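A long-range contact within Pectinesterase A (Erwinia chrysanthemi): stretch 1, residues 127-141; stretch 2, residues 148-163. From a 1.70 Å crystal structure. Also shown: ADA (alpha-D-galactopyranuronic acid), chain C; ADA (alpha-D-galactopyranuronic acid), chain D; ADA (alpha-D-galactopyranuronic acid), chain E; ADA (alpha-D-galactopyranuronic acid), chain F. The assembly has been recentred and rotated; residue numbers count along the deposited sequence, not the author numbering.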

# COMPACT_ATOMS: atom_id res chain seq x y z
N ASP A 127 0.33 -18.58 2.05
CA ASP A 127 0.96 -17.26 2.08
C ASP A 127 0.27 -16.36 1.06
O ASP A 127 0.74 -16.19 -0.07
N THR A 128 -0.84 -15.77 1.50
CA THR A 128 -1.80 -15.11 0.62
C THR A 128 -1.54 -13.62 0.40
O THR A 128 -2.31 -12.96 -0.30
N GLN A 129 -0.47 -13.09 0.97
CA GLN A 129 -0.12 -11.70 0.68
C GLN A 129 0.18 -11.57 -0.81
O GLN A 129 0.78 -12.45 -1.42
N ALA A 130 -0.27 -10.47 -1.40
CA ALA A 130 -0.10 -10.25 -2.83
C ALA A 130 -0.07 -8.74 -3.09
O ALA A 130 -1.11 -8.09 -3.26
N VAL A 131 1.14 -8.21 -3.11
CA VAL A 131 1.38 -6.77 -3.15
C VAL A 131 1.15 -6.19 -4.55
O VAL A 131 1.61 -6.75 -5.54
N ALA A 132 0.43 -5.07 -4.62
CA ALA A 132 0.27 -4.34 -5.88
C ALA A 132 1.45 -3.40 -6.11
O ALA A 132 2.06 -3.41 -7.18
N LEU A 133 1.78 -2.62 -5.09
CA LEU A 133 2.85 -1.63 -5.16
C LEU A 133 3.73 -1.70 -3.93
O LEU A 133 3.24 -1.70 -2.79
N TYR A 134 5.04 -1.73 -4.16
CA TYR A 134 6.03 -1.81 -3.10
C TYR A 134 7.01 -0.67 -3.31
O TYR A 134 7.66 -0.59 -4.35
N VAL A 135 7.08 0.23 -2.33
CA VAL A 135 8.11 1.27 -2.33
C VAL A 135 9.16 0.80 -1.34
O VAL A 135 8.87 0.61 -0.16
N THR A 136 10.39 0.58 -1.83
CA THR A 136 11.43 -0.06 -1.02
C THR A 136 12.25 0.95 -0.21
O THR A 136 12.01 2.15 -0.28
N LYS A 137 13.23 0.44 0.54
CA LYS A 137 14.16 1.30 1.29
C LYS A 137 14.95 2.27 0.41
O LYS A 137 15.41 3.32 0.88
N SER A 138 15.09 1.92 -0.87
CA SER A 138 15.81 2.72 -1.87
C SER A 138 14.87 3.69 -2.58
O SER A 138 15.27 4.44 -3.49
N GLY A 139 13.61 3.62 -2.19
CA GLY A 139 12.62 4.56 -2.65
C GLY A 139 12.57 5.71 -1.67
O GLY A 139 12.48 5.52 -0.44
N ASP A 140 12.68 6.92 -2.21
CA ASP A 140 12.37 8.13 -1.47
C ASP A 140 11.78 9.11 -2.47
O ASP A 140 12.18 9.14 -3.63
N ARG A 141 10.83 9.91 -1.99
CA ARG A 141 10.17 10.93 -2.80
C ARG A 141 9.41 10.30 -3.98
O ARG A 141 9.63 10.66 -5.14
N SER A 148 -4.96 4.21 -8.77
CA SER A 148 -5.75 3.19 -8.10
C SER A 148 -4.88 1.98 -7.84
O SER A 148 -4.24 1.48 -8.75
N LEU A 149 -4.87 1.52 -6.58
CA LEU A 149 -4.10 0.34 -6.19
C LEU A 149 -5.05 -0.76 -5.76
O LEU A 149 -5.88 -0.56 -4.87
N VAL A 150 -4.94 -1.92 -6.41
CA VAL A 150 -5.90 -3.01 -6.22
C VAL A 150 -5.25 -4.27 -5.66
O VAL A 150 -4.26 -4.76 -6.20
N GLY A 151 -5.83 -4.78 -4.58
CA GLY A 151 -5.42 -6.08 -4.05
C GLY A 151 -6.35 -6.50 -2.93
O GLY A 151 -7.43 -5.93 -2.76
N TYR A 152 -5.93 -7.53 -2.20
CA TYR A 152 -6.65 -7.98 -1.02
C TYR A 152 -5.69 -7.86 0.17
O TYR A 152 -5.65 -6.81 0.82
N GLN A 153 -4.92 -8.90 0.44
CA GLN A 153 -3.94 -8.85 1.53
C GLN A 153 -2.67 -8.14 1.08
O GLN A 153 -2.07 -8.50 0.06
N ASP A 154 -2.26 -7.12 1.85
CA ASP A 154 -0.96 -6.45 1.64
C ASP A 154 -0.87 -5.66 0.32
O ASP A 154 0.19 -5.60 -0.33
N THR A 155 -1.96 -5.01 -0.08
CA THR A 155 -1.99 -4.27 -1.35
C THR A 155 -0.83 -3.28 -1.53
O THR A 155 -0.17 -3.29 -2.57
N LEU A 156 -0.59 -2.44 -0.53
CA LEU A 156 0.42 -1.38 -0.59
C LEU A 156 1.48 -1.54 0.50
O LEU A 156 1.17 -1.45 1.69
N TYR A 157 2.72 -1.75 0.06
CA TYR A 157 3.86 -1.96 0.95
C TYR A 157 4.73 -0.71 0.85
O TYR A 157 5.39 -0.49 -0.16
N VAL A 158 4.68 0.13 1.88
CA VAL A 158 5.47 1.36 1.90
C VAL A 158 6.61 1.28 2.91
O VAL A 158 6.39 1.31 4.12
N SER A 159 7.84 1.14 2.39
CA SER A 159 9.04 1.06 3.23
C SER A 159 9.97 2.25 2.95
O SER A 159 9.73 3.03 2.05
N GLY A 160 11.02 2.37 3.76
CA GLY A 160 12.06 3.38 3.53
C GLY A 160 11.65 4.83 3.74
O GLY A 160 11.31 5.23 4.85
N GLY A 161 11.70 5.60 2.66
CA GLY A 161 11.56 7.05 2.74
C GLY A 161 10.14 7.57 2.65
O GLY A 161 9.21 6.97 3.20
N ARG A 162 9.98 8.69 1.95
CA ARG A 162 8.70 9.39 1.88
C ARG A 162 7.96 9.08 0.60
O ARG A 162 8.53 9.07 -0.49
N SER A 163 6.66 8.82 0.74
CA SER A 163 5.79 8.65 -0.41
C SER A 163 4.54 9.50 -0.19
O SER A 163 4.13 9.72 0.94

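Parallel strands stacked in register tend to pile like residues upon like, and Pectinesterase A gives a compact example. Leu133, Tyr134 and Val135 pair with Leu156, Tyr157 and Val158, so each side chain meets its own kind. On the tyrosine face Tyr134 and Tyr157 are both t at chi1, and the Tyr134 and Tyr157 rings form an offset stack, centroids 4.3 Å apart and planes at 19°; the offset brings Tyr134 CD1 within 3.4 Å of Tyr157 CG. Val131 (t) fills the space beside Tyr157, its CG1 4.0 Å from Tyr157 CB, while a water bridges the two hydroxyls. On the other face Leu133 (t, p) sends CD2 to 3.8 Å from both Leu156 CD1 and Leu149 CD1, and the valines meet more loosely.

At one end the packing turns polar. Thr128 (p) donates from OG1 to Gln153 OE1 (2.6 Å), leaving Gln153 NE2 to reach ADA (chain C) O6A at 2.8 Å. Gln129 NE2 donates to ADA (chain D) O2 at 3.3 Å.

At the other end, glycines make the hollows. A CB on Gly160 would clash with Lys137 CA and Thr136 O; without one, Gly160 CA lies 3.7 Å from Lys137 CA. Beyond it, Asp140 (t) forms a salt bridge from OD2 to Arg162 NH1 (3.0 Å).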

# COMPACT_ATOMS: atom_id res chain seq x y z
CB ASP A 127 2.46 -17.37 1.80
CG ASP A 127 3.21 -18.15 2.87
OD1 ASP A 127 2.58 -18.54 3.89
OD2 ASP A 127 4.42 -18.38 2.70
CB THR A 128 -3.24 -15.30 1.13
OG1 THR A 128 -3.28 -15.06 2.55
CG2 THR A 128 -3.70 -16.73 0.86
CB GLN A 129 1.02 -11.17 1.55
CG GLN A 129 2.13 -12.12 1.94
CD GLN A 129 1.73 -13.14 3.00
OE1 GLN A 129 1.52 -14.28 2.67
NE2 GLN A 129 1.66 -12.73 4.26
CB ALA A 130 -1.21 -10.94 -3.63
CB VAL A 131 2.82 -6.46 -2.68
CG1 VAL A 131 3.10 -4.96 -2.73
CG2 VAL A 131 3.06 -7.00 -1.27
CB ALA A 132 -1.06 -3.56 -5.90
CB LEU A 133 2.24 -0.23 -5.29
CG LEU A 133 3.16 0.99 -5.26
CD1 LEU A 133 4.11 0.99 -6.46
CD2 LEU A 133 2.29 2.26 -5.24
CB TYR A 134 6.75 -3.17 -3.16
CG TYR A 134 7.90 -3.41 -2.19
CD1 TYR A 134 7.97 -2.77 -0.95
CD2 TYR A 134 8.90 -4.33 -2.51
CE1 TYR A 134 9.02 -3.02 -0.07
CE2 TYR A 134 9.94 -4.59 -1.63
CZ TYR A 134 10.00 -3.94 -0.42
OH TYR A 134 11.05 -4.21 0.44
CB VAL A 135 7.53 2.65 -1.91
CG1 VAL A 135 8.62 3.73 -1.98
CG2 VAL A 135 6.36 3.04 -2.79
CB THR A 136 12.41 -0.90 -1.89
OG1 THR A 136 13.29 -0.03 -2.61
CG2 THR A 136 11.64 -1.78 -2.86
CB LYS A 137 15.09 0.46 2.16
CG LYS A 137 14.37 -0.31 3.25
CD LYS A 137 15.29 -0.66 4.40
CE LYS A 137 14.50 -1.29 5.54
NZ LYS A 137 15.29 -1.33 6.80
CB SER A 138 16.49 1.81 -2.89
OG SER A 138 17.35 0.89 -2.25
CB ASP A 140 13.62 8.71 -0.80
CG ASP A 140 13.30 9.88 0.12
OD1 ASP A 140 12.17 9.96 0.65
OD2 ASP A 140 14.20 10.73 0.33
CB ARG A 141 11.17 12.00 -3.26
CG ARG A 141 11.96 12.64 -2.11
CD ARG A 141 12.86 13.78 -2.59
NE ARG A 141 13.85 13.33 -3.57
CZ ARG A 141 15.08 12.90 -3.28
NH1 ARG A 141 15.51 12.86 -2.02
NH2 ARG A 141 15.89 12.51 -4.25
CB SER A 148 -6.95 2.80 -8.97
OG SER A 148 -7.66 1.70 -8.40
CB LEU A 149 -3.14 0.67 -5.04
CG LEU A 149 -2.18 1.84 -5.23
CD1 LEU A 149 -1.29 1.99 -3.99
CD2 LEU A 149 -1.33 1.67 -6.49
CB VAL A 150 -6.62 -3.36 -7.54
CG1 VAL A 150 -7.52 -4.56 -7.36
CG2 VAL A 150 -7.43 -2.14 -8.05
CB TYR A 152 -7.18 -9.41 -1.21
CG TYR A 152 -8.27 -9.54 -2.26
CD1 TYR A 152 -9.62 -9.37 -1.92
CD2 TYR A 152 -7.96 -9.82 -3.59
CE1 TYR A 152 -10.63 -9.49 -2.89
CE2 TYR A 152 -8.97 -9.94 -4.56
CZ TYR A 152 -10.29 -9.78 -4.20
OH TYR A 152 -11.29 -9.90 -5.16
CB GLN A 153 -3.63 -10.26 2.02
CG GLN A 153 -2.74 -10.30 3.28
CD GLN A 153 -2.70 -11.67 3.92
OE1 GLN A 153 -3.34 -12.61 3.46
NE2 GLN A 153 -1.95 -11.79 5.01
CB ASP A 154 0.20 -7.47 1.75
CG ASP A 154 0.53 -7.84 3.19
OD1 ASP A 154 -0.29 -7.60 4.09
OD2 ASP A 154 1.63 -8.39 3.43
CB THR A 155 -3.33 -3.52 -1.50
OG1 THR A 155 -4.40 -4.47 -1.37
CG2 THR A 155 -3.42 -2.81 -2.87
CB LEU A 156 -0.22 -0.00 -0.50
CG LEU A 156 0.75 1.18 -0.45
CD1 LEU A 156 1.67 1.22 -1.69
CD2 LEU A 156 -0.01 2.50 -0.30
CB TYR A 157 4.65 -3.19 0.46
CG TYR A 157 5.70 -3.78 1.40
CD1 TYR A 157 6.10 -3.12 2.57
CD2 TYR A 157 6.31 -5.00 1.10
CE1 TYR A 157 7.07 -3.67 3.41
CE2 TYR A 157 7.28 -5.56 1.93
CZ TYR A 157 7.65 -4.89 3.08
OH TYR A 157 8.61 -5.45 3.90
CB VAL A 158 4.58 2.63 2.15
CG1 VAL A 158 3.87 3.05 0.86
CG2 VAL A 158 3.57 2.38 3.26
CB SER A 159 9.75 -0.27 2.98
OG SER A 159 10.80 -0.49 3.91
CB ARG A 162 8.91 10.90 2.00
CG ARG A 162 9.84 11.31 3.12
CD ARG A 162 11.19 11.76 2.55
NE ARG A 162 11.26 13.20 2.56
CZ ARG A 162 12.21 13.94 2.00
NH1 ARG A 162 13.23 13.40 1.33
NH2 ARG A 162 12.13 15.25 2.12
CB SER A 163 5.40 7.19 -0.59
OG SER A 163 4.85 6.70 0.61
C1 ADA C . 0.06 -12.80 8.09
C2 ADA C . 1.35 -12.95 8.89
C3 ADA C . 1.70 -11.63 9.57
C4 ADA C . 1.73 -10.50 8.54
C5 ADA C . 0.37 -10.43 7.83
C6 ADA C . 0.29 -9.35 6.79
O2 ADA C . 1.19 -14.00 9.86
O3 ADA C . 2.97 -11.74 10.24
O4 ADA C . 2.74 -10.77 7.56
O5 ADA C . 0.14 -11.70 7.19
O6B ADA C . 0.70 -8.19 7.02
O6A ADA C . -0.23 -9.67 5.70
C1 ADA D . 3.78 -9.81 7.33
C2 ADA D . 4.39 -10.03 5.94
C3 ADA D . 5.09 -11.39 5.89
C4 ADA D . 6.12 -11.49 7.01
C5 ADA D . 5.45 -11.23 8.36
C6 ADA D . 6.46 -11.27 9.47
O2 ADA D . 3.37 -10.00 4.93
O3 ADA D . 5.68 -11.61 4.61
O4 ADA D . 7.17 -10.52 6.82
O5 ADA D . 4.77 -9.97 8.36
O6B ADA D . 6.60 -10.26 10.20
O6A ADA D . 7.14 -12.32 9.62
C1 ADA E . -4.59 -12.40 9.48
C2 ADA E . -4.05 -12.79 8.11
C3 ADA E . -3.05 -13.94 8.23
C4 ADA E . -2.01 -13.67 9.32
C5 ADA E . -2.67 -13.24 10.63
C6 ADA E . -1.62 -12.88 11.64
O2 ADA E . -5.13 -13.20 7.27
O3 ADA E . -2.40 -14.16 6.97
O4 ADA E . -1.11 -12.64 8.92
O5 ADA E . -3.52 -12.11 10.38
O6B ADA E . -1.76 -11.83 12.30
O6A ADA E . -0.63 -13.64 11.79
C1 ADA F . 8.54 -10.94 6.68
C2 ADA F . 9.52 -9.83 7.05
C3 ADA F . 9.45 -8.68 6.04
C4 ADA F . 9.60 -9.21 4.61
C5 ADA F . 8.58 -10.32 4.35
C6 ADA F . 8.72 -10.91 2.97
O2 ADA F . 9.18 -9.35 8.36
O3 ADA F . 10.44 -7.69 6.34
O4 ADA F . 10.92 -9.75 4.40
O5 ADA F . 8.75 -11.36 5.33
O6B ADA F . 8.86 -10.14 2.00
O6A ADA F . 8.68 -12.15 2.86
O HOH W 1 -4.24 -11.23 -1.37
O HOH W 2 -3.61 -8.74 -2.80
O HOH W 3 10.60 -6.48 2.35
O HOH W 4 9.60 6.38 -0.45